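Local structure of probable transcriptional regulator, LysR family protein (Rhodococcus sp., 2QL3) at residues A[58-63]-A[185-190]; A[9-14]-A[38-43]. The protein probably acts as a LysR-family DNA-binding transcription factor, this chain being its C-terminal substrate-binding domain. All blocks are in the same frame, centred on the assembly; numbering follows the deposited sequence.

Interaction 1. Residues A[58-63]-A[185-190]; sequences AIVYDL and VVAWHQ
Ala58 and Ala187 face each other in an antiparallel pairing inside the mixed sheet of the LysR substrate-binding domain, a fold of the periplasmic-binding-protein type, where strand 182-189 returns late in the sequence to lie beside strand 57-61. Two hydrogen-bonded pairs, Ala58 with Ala187 and Val60 with Val185, flank the non-hydrogen-bonded pair Ile59 and Val186. Of the four backbone bonds, the straightest runs from Val185 N to Val60 O (2.8 Å, 171° at the hydrogen). The carbonyls of Ala58 and Val185 also receive CA-H contacts, Val186 CA lying 3.4 Å from Ala58 O.

The two faces are filled differently. On one, the CD1 methyl at the tip of Ile59 meets CG2 of Val186, the branch anti to that valine's backbone N, at 3.8 Å, and helix 20-30 covers Ile59 through Leu20 and Met23. On the other face, Val60 and Val185 cross obliquely, and Thr71 of strand 69-84 packs against Val185 and Ala187. Val185 divides its branches: chi1 of -60° sets CG1 anti to the carbonyl carbon, where it rests 3.7 Å from CB of the solvent-exposed Asp62, and leaves CG2 between the backbone N and the carbonyl carbon, 3.6 Å from Val60 CG2.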
loop_
_atom_site.group_PDB
_atom_site.type_symbol
_atom_site.label_atom_id
_atom_site.label_comp_id
_atom_site.label_asym_id
_atom_site.label_seq_id
_atom_site.Cartn_x
_atom_site.Cartn_y
_atom_site.Cartn_z
ATOM N N ALA A 58 15.280 6.585 -11.207
ATOM C CA ALA A 58 14.391 6.487 -10.043
ATOM C C ALA A 58 13.355 7.624 -10.139
ATOM O O ALA A 58 13.680 8.772 -10.577
ATOM C CB ALA A 58 15.233 6.629 -8.758
ATOM N N ILE A 59 12.120 7.312 -9.767
ATOM C CA ILE A 59 11.091 8.300 -9.588
ATOM C C ILE A 59 10.947 8.478 -8.089
ATOM O O ILE A 59 10.586 7.544 -7.375
ATOM C CB ILE A 59 9.742 7.853 -10.155
ATOM C CG1 ILE A 59 9.883 7.446 -11.649
ATOM C CG2 ILE A 59 8.677 8.929 -9.934
ATOM C CD1 ILE A 59 10.417 8.508 -12.550
ATOM N N VAL A 60 11.268 9.678 -7.594
ATOM C CA VAL A 60 11.354 9.896 -6.145
ATOM C C VAL A 60 10.852 11.265 -5.724
ATOM O O VAL A 60 10.774 12.181 -6.536
ATOM C CB VAL A 60 12.824 9.731 -5.592
ATOM C CG1 VAL A 60 13.237 8.312 -5.640
ATOM C CG2 VAL A 60 13.825 10.596 -6.354
ATOM N N TYR A 61 10.528 11.425 -4.441
ATOM C CA TYR A 61 10.411 12.772 -3.919
ATOM C C TYR A 61 11.784 13.400 -3.797
ATOM O O TYR A 61 12.733 12.766 -3.354
ATOM C CB TYR A 61 9.744 12.816 -2.549
ATOM C CG TYR A 61 8.421 12.113 -2.386
ATOM C CD1 TYR A 61 7.259 12.607 -2.974
ATOM C CD2 TYR A 61 8.318 10.993 -1.564
ATOM C CE1 TYR A 61 6.023 11.999 -2.749
ATOM C CE2 TYR A 61 7.082 10.343 -1.374
ATOM C CZ TYR A 61 5.939 10.866 -1.967
ATOM O OH TYR A 61 4.705 10.262 -1.772
ATOM N N ASP A 62 11.900 14.678 -4.141
ATOM C CA ASP A 62 13.167 15.392 -3.973
ATOM C C ASP A 62 13.222 15.867 -2.530
ATOM O O ASP A 62 12.963 17.054 -2.236
ATOM C CB ASP A 62 13.214 16.565 -4.949
ATOM C CG ASP A 62 14.544 17.312 -4.958
ATOM O OD1 ASP A 62 15.593 16.868 -4.407
ATOM O OD2 ASP A 62 14.508 18.402 -5.533
ATOM N N LEU A 63 13.489 14.906 -1.637
ATOM C CA LEU A 63 13.769 15.087 -0.205
ATOM C C LEU A 63 14.970 14.210 0.177
ATOM O O LEU A 63 14.995 12.992 -0.092
ATOM C CB LEU A 63 12.552 14.693 0.680
ATOM C CG LEU A 63 11.246 15.453 0.481
ATOM C CD1 LEU A 63 10.103 14.819 1.177
ATOM C CD2 LEU A 63 11.403 16.910 0.929
ATOM N N VAL A 185 10.493 14.011 -8.655
ATOM C CA VAL A 185 11.494 14.073 -9.720
ATOM C C VAL A 185 11.751 12.707 -10.403
ATOM O O VAL A 185 11.525 11.659 -9.802
ATOM C CB VAL A 185 12.816 14.647 -9.173
ATOM C CG1 VAL A 185 12.588 16.098 -8.609
ATOM C CG2 VAL A 185 13.449 13.703 -8.071
ATOM N N VAL A 186 12.171 12.746 -11.668
ATOM C CA VAL A 186 12.983 11.644 -12.266
ATOM C C VAL A 186 14.476 11.869 -11.945
ATOM O O VAL A 186 14.987 12.984 -12.082
ATOM C CB VAL A 186 12.727 11.427 -13.786
ATOM C CG1 VAL A 186 13.174 12.663 -14.666
ATOM C CG2 VAL A 186 13.414 10.113 -14.285
ATOM N N ALA A 187 15.159 10.850 -11.445
ATOM C CA ALA A 187 16.552 11.028 -11.023
ATOM C C ALA A 187 17.482 9.979 -11.592
ATOM O O ALA A 187 17.068 8.875 -11.934
ATOM C CB ALA A 187 16.631 11.057 -9.445
ATOM N N TRP A 188 18.739 10.341 -11.760
ATOM C CA TRP A 188 19.762 9.393 -12.171
ATOM C C TRP A 188 21.084 9.895 -11.639
ATOM O O TRP A 188 21.202 11.038 -11.284
ATOM C CB TRP A 188 19.826 9.227 -13.687
ATOM C CG TRP A 188 20.210 10.476 -14.444
ATOM C CD1 TRP A 188 21.445 10.816 -14.888
ATOM C CD2 TRP A 188 19.337 11.559 -14.797
ATOM N NE1 TRP A 188 21.409 12.055 -15.528
ATOM C CE2 TRP A 188 20.127 12.530 -15.488
ATOM C CE3 TRP A 188 17.962 11.800 -14.608
ATOM C CZ2 TRP A 188 19.582 13.701 -16.019
ATOM C CZ3 TRP A 188 17.412 12.972 -15.117
ATOM C CH2 TRP A 188 18.230 13.922 -15.810
ATOM N N HIS A 189 22.084 9.044 -11.602
ATOM C CA HIS A 189 23.360 9.412 -10.989
ATOM C C HIS A 189 24.247 10.218 -11.975
ATOM O O HIS A 189 24.429 9.804 -13.110
ATOM C CB HIS A 189 23.999 8.089 -10.562
ATOM C CG HIS A 189 25.106 8.215 -9.570
ATOM N ND1 HIS A 189 26.347 8.718 -9.897
ATOM C CD2 HIS A 189 25.186 7.823 -8.275
ATOM C CE1 HIS A 189 27.141 8.647 -8.839
ATOM N NE2 HIS A 189 26.463 8.100 -7.841
ATOM N N GLN A 190 24.749 11.390 -11.535
ATOM C CA GLN A 190 25.750 12.228 -12.229
ATOM C C GLN A 190 26.789 11.486 -13.036
ATOM O O GLN A 190 27.261 11.989 -14.049
ATOM C CB GLN A 190 26.594 12.971 -11.192
ATOM C CG GLN A 190 26.529 14.445 -11.251
ATOM C CD GLN A 190 26.871 15.003 -9.940
ATOM O OE1 GLN A 190 27.837 14.566 -9.286
ATOM N NE2 GLN A 190 26.020 15.906 -9.463
#

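Interaction 2. Residues A[9-14]-A[38-43]; sequences VGCYPA and FREDTQ
Three backbone hydrogen bonds tie strand 9-11 to strand 38-40: Arg39 N gives to Val9 O, Cys11 N to Arg39 O, and Asp41 N to Cys11 O, the last at 2.8 Å. Beyond the strands, one water joins Tyr12 OH (2.6 Å from the water oxygen) to Gln43 O, donating a hydrogen bond to that carbonyl and lying in the plane of the tyrosine ring. Asp41 OD1 accepts Thr42 N with its anti lone pair and also forms a salt bridge with Arg45.

Glu40 sends an extended chain past Cys11, its CG 3.8 Å from Cys11 SG, and OE1 and OE2 are hydrogen-bonded to the hydroxyls of Thr135 and Thr140 of the second subunit, respectively. An alanine here would probably leave both threonine hydroxyls without their carboxylate mate and open a gap beside Cys11 and Pro13. Cys11 SG, with chi1 77° placing it between the backbone N and carbonyl carbon, reaches Phe38 CE2 at 3.7 Å, an oblique sulfur-aromatic contact. Near the plane of the Tyr12 ring, Asp41 O meets the edge at CD1, and the same oxygen touches Pro13 CD at 3.4 Å. Such parallel pairing joins the two strands of a beta-alpha-beta crossover, strand 5-11, helix 20-30 and strand 34-40.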
loop_
_atom_site.group_PDB
_atom_site.type_symbol
_atom_site.label_atom_id
_atom_site.label_comp_id
_atom_site.label_asym_id
_atom_site.label_seq_id
_atom_site.Cartn_x
_atom_site.Cartn_y
_atom_site.Cartn_z
ATOM N N VAL A 9 13.721 0.874 -13.850
ATOM C CA VAL A 9 13.073 2.034 -13.214
ATOM C C VAL A 9 12.688 1.730 -11.760
ATOM O O VAL A 9 11.932 0.778 -11.449
ATOM C CB VAL A 9 11.801 2.477 -13.972
ATOM C CG1 VAL A 9 11.203 3.768 -13.309
ATOM C CG2 VAL A 9 12.074 2.700 -15.478
ATOM N N GLY A 10 13.229 2.505 -10.847
ATOM C CA GLY A 10 12.852 2.290 -9.453
ATOM C C GLY A 10 11.944 3.398 -8.994
ATOM O O GLY A 10 11.866 4.479 -9.651
ATOM N N CYS A 11 11.260 3.171 -7.874
ATOM C CA CYS A 11 10.514 4.248 -7.216
ATOM C C CYS A 11 10.213 3.931 -5.760
ATOM O O CYS A 11 10.351 2.769 -5.359
ATOM C CB CYS A 11 9.239 4.577 -7.987
ATOM S SG CYS A 11 7.920 3.439 -7.765
ATOM N N TYR A 12 9.812 4.949 -4.981
ATOM C CA TYR A 12 9.347 4.733 -3.598
ATOM C C TYR A 12 7.916 4.169 -3.663
ATOM O O TYR A 12 7.155 4.545 -4.535
ATOM C CB TYR A 12 9.310 6.037 -2.779
ATOM C CG TYR A 12 10.645 6.710 -2.566
ATOM C CD1 TYR A 12 11.848 5.974 -2.596
ATOM C CD2 TYR A 12 10.705 8.083 -2.304
ATOM C CE1 TYR A 12 13.093 6.618 -2.421
ATOM C CE2 TYR A 12 11.912 8.727 -2.132
ATOM C CZ TYR A 12 13.093 7.986 -2.166
ATOM O OH TYR A 12 14.279 8.635 -2.025
ATOM N N PRO A 13 7.568 3.222 -2.754
ATOM C CA PRO A 13 6.260 2.544 -2.883
ATOM C C PRO A 13 5.002 3.417 -3.027
ATOM O O PRO A 13 4.143 3.061 -3.811
ATOM C CB PRO A 13 6.205 1.606 -1.637
ATOM C CG PRO A 13 7.708 1.333 -1.348
ATOM C CD PRO A 13 8.358 2.700 -1.625
ATOM N N ALA A 14 4.921 4.544 -2.316
ATOM C CA ALA A 14 3.810 5.489 -2.407
ATOM C C ALA A 14 3.674 6.161 -3.775
ATOM O O ALA A 14 2.642 6.744 -4.099
ATOM C CB ALA A 14 3.974 6.543 -1.324
ATOM N N PHE A 38 10.698 -2.910 -13.407
ATOM C CA PHE A 38 10.147 -2.025 -12.407
ATOM C C PHE A 38 10.434 -2.574 -11.017
ATOM O O PHE A 38 10.138 -3.740 -10.747
ATOM C CB PHE A 38 8.643 -1.885 -12.630
ATOM C CG PHE A 38 7.944 -1.152 -11.547
ATOM C CD1 PHE A 38 7.150 -1.849 -10.601
ATOM C CD2 PHE A 38 8.088 0.226 -11.420
ATOM C CE1 PHE A 38 6.480 -1.144 -9.576
ATOM C CE2 PHE A 38 7.412 0.927 -10.387
ATOM C CZ PHE A 38 6.620 0.234 -9.465
ATOM N N ARG A 39 10.988 -1.737 -10.144
ATOM C CA ARG A 39 11.225 -2.105 -8.733
ATOM C C ARG A 39 10.782 -0.977 -7.832
ATOM O O ARG A 39 11.215 0.123 -7.988
ATOM C CB ARG A 39 12.711 -2.381 -8.404
ATOM C CG ARG A 39 13.534 -2.987 -9.501
ATOM C CD ARG A 39 14.350 -4.196 -9.043
ATOM N NE ARG A 39 14.940 -4.829 -10.220
ATOM C CZ ARG A 39 14.317 -5.709 -11.016
ATOM N NH1 ARG A 39 13.060 -6.116 -10.752
ATOM N NH2 ARG A 39 14.954 -6.183 -12.092
ATOM N N GLU A 40 9.927 -1.268 -6.873
ATOM C CA GLU A 40 9.618 -0.353 -5.792
ATOM C C GLU A 40 10.565 -0.650 -4.658
ATOM O O GLU A 40 10.771 -1.806 -4.323
ATOM C CB GLU A 40 8.202 -0.615 -5.269
ATOM C CG GLU A 40 7.162 0.137 -5.993
ATOM C CD GLU A 40 5.748 -0.333 -5.687
ATOM O OE1 GLU A 40 5.554 -1.565 -5.521
ATOM O OE2 GLU A 40 4.844 0.522 -5.616
ATOM N N ASP A 41 11.154 0.369 -4.061
ATOM C CA ASP A 41 11.986 0.085 -2.864
ATOM C C ASP A 41 12.022 1.208 -1.912
ATOM O O ASP A 41 11.658 2.314 -2.284
ATOM C CB ASP A 41 13.404 -0.397 -3.180
ATOM C CG ASP A 41 13.726 -1.659 -2.418
ATOM O OD1 ASP A 41 13.408 -1.745 -1.176
ATOM O OD2 ASP A 41 14.297 -2.557 -3.052
ATOM N N THR A 42 12.399 0.894 -0.665
ATOM C CA THR A 42 12.430 1.857 0.412
ATOM C C THR A 42 13.609 2.793 0.174
ATOM O O THR A 42 14.398 2.600 -0.753
ATOM C CB THR A 42 12.689 1.132 1.743
ATOM O OG1 THR A 42 13.928 0.449 1.639
ATOM C CG2 THR A 42 11.594 0.115 2.044
ATOM N N GLN A 43 13.757 3.780 1.033
ATOM C CA GLN A 43 14.649 4.876 0.722
ATOM C C GLN A 43 16.124 4.496 0.500
ATOM O O GLN A 43 16.661 4.775 -0.554
ATOM C CB GLN A 43 14.505 5.933 1.791
ATOM C CG GLN A 43 15.545 7.008 1.752
ATOM C CD GLN A 43 15.392 7.980 2.907
ATOM O OE1 GLN A 43 15.118 9.149 2.675
ATOM N NE2 GLN A 43 15.605 7.507 4.159
HETATM O O HOH W 1 16.439 7.226 -2.121
#

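How the interactions relate
Strands 57-61 and 5-11 are neighbours in one sheet, so the two interactions sit side by side and show how the place of a strand pair shapes its chemistry. Ile59 N lies 2.8 Å from Gly10 O, a probable hydrogen bond between them, and Val60 CG1 packs on Tyr12 CZ at 3.5 Å. Interaction 1 is buried and antiparallel, joins strands distant in sequence through four backbone hydrogen bonds, and packs alanine, valine and isoleucine side chains on the sheet faces. Interaction 2 is parallel, local and only partly buried; it adds a sulfur-aromatic contact, a bridging water and charged groups, and reaches the second subunit, which touches neither segment of interaction 1. Helix 20-30 packs on both, through Leu20.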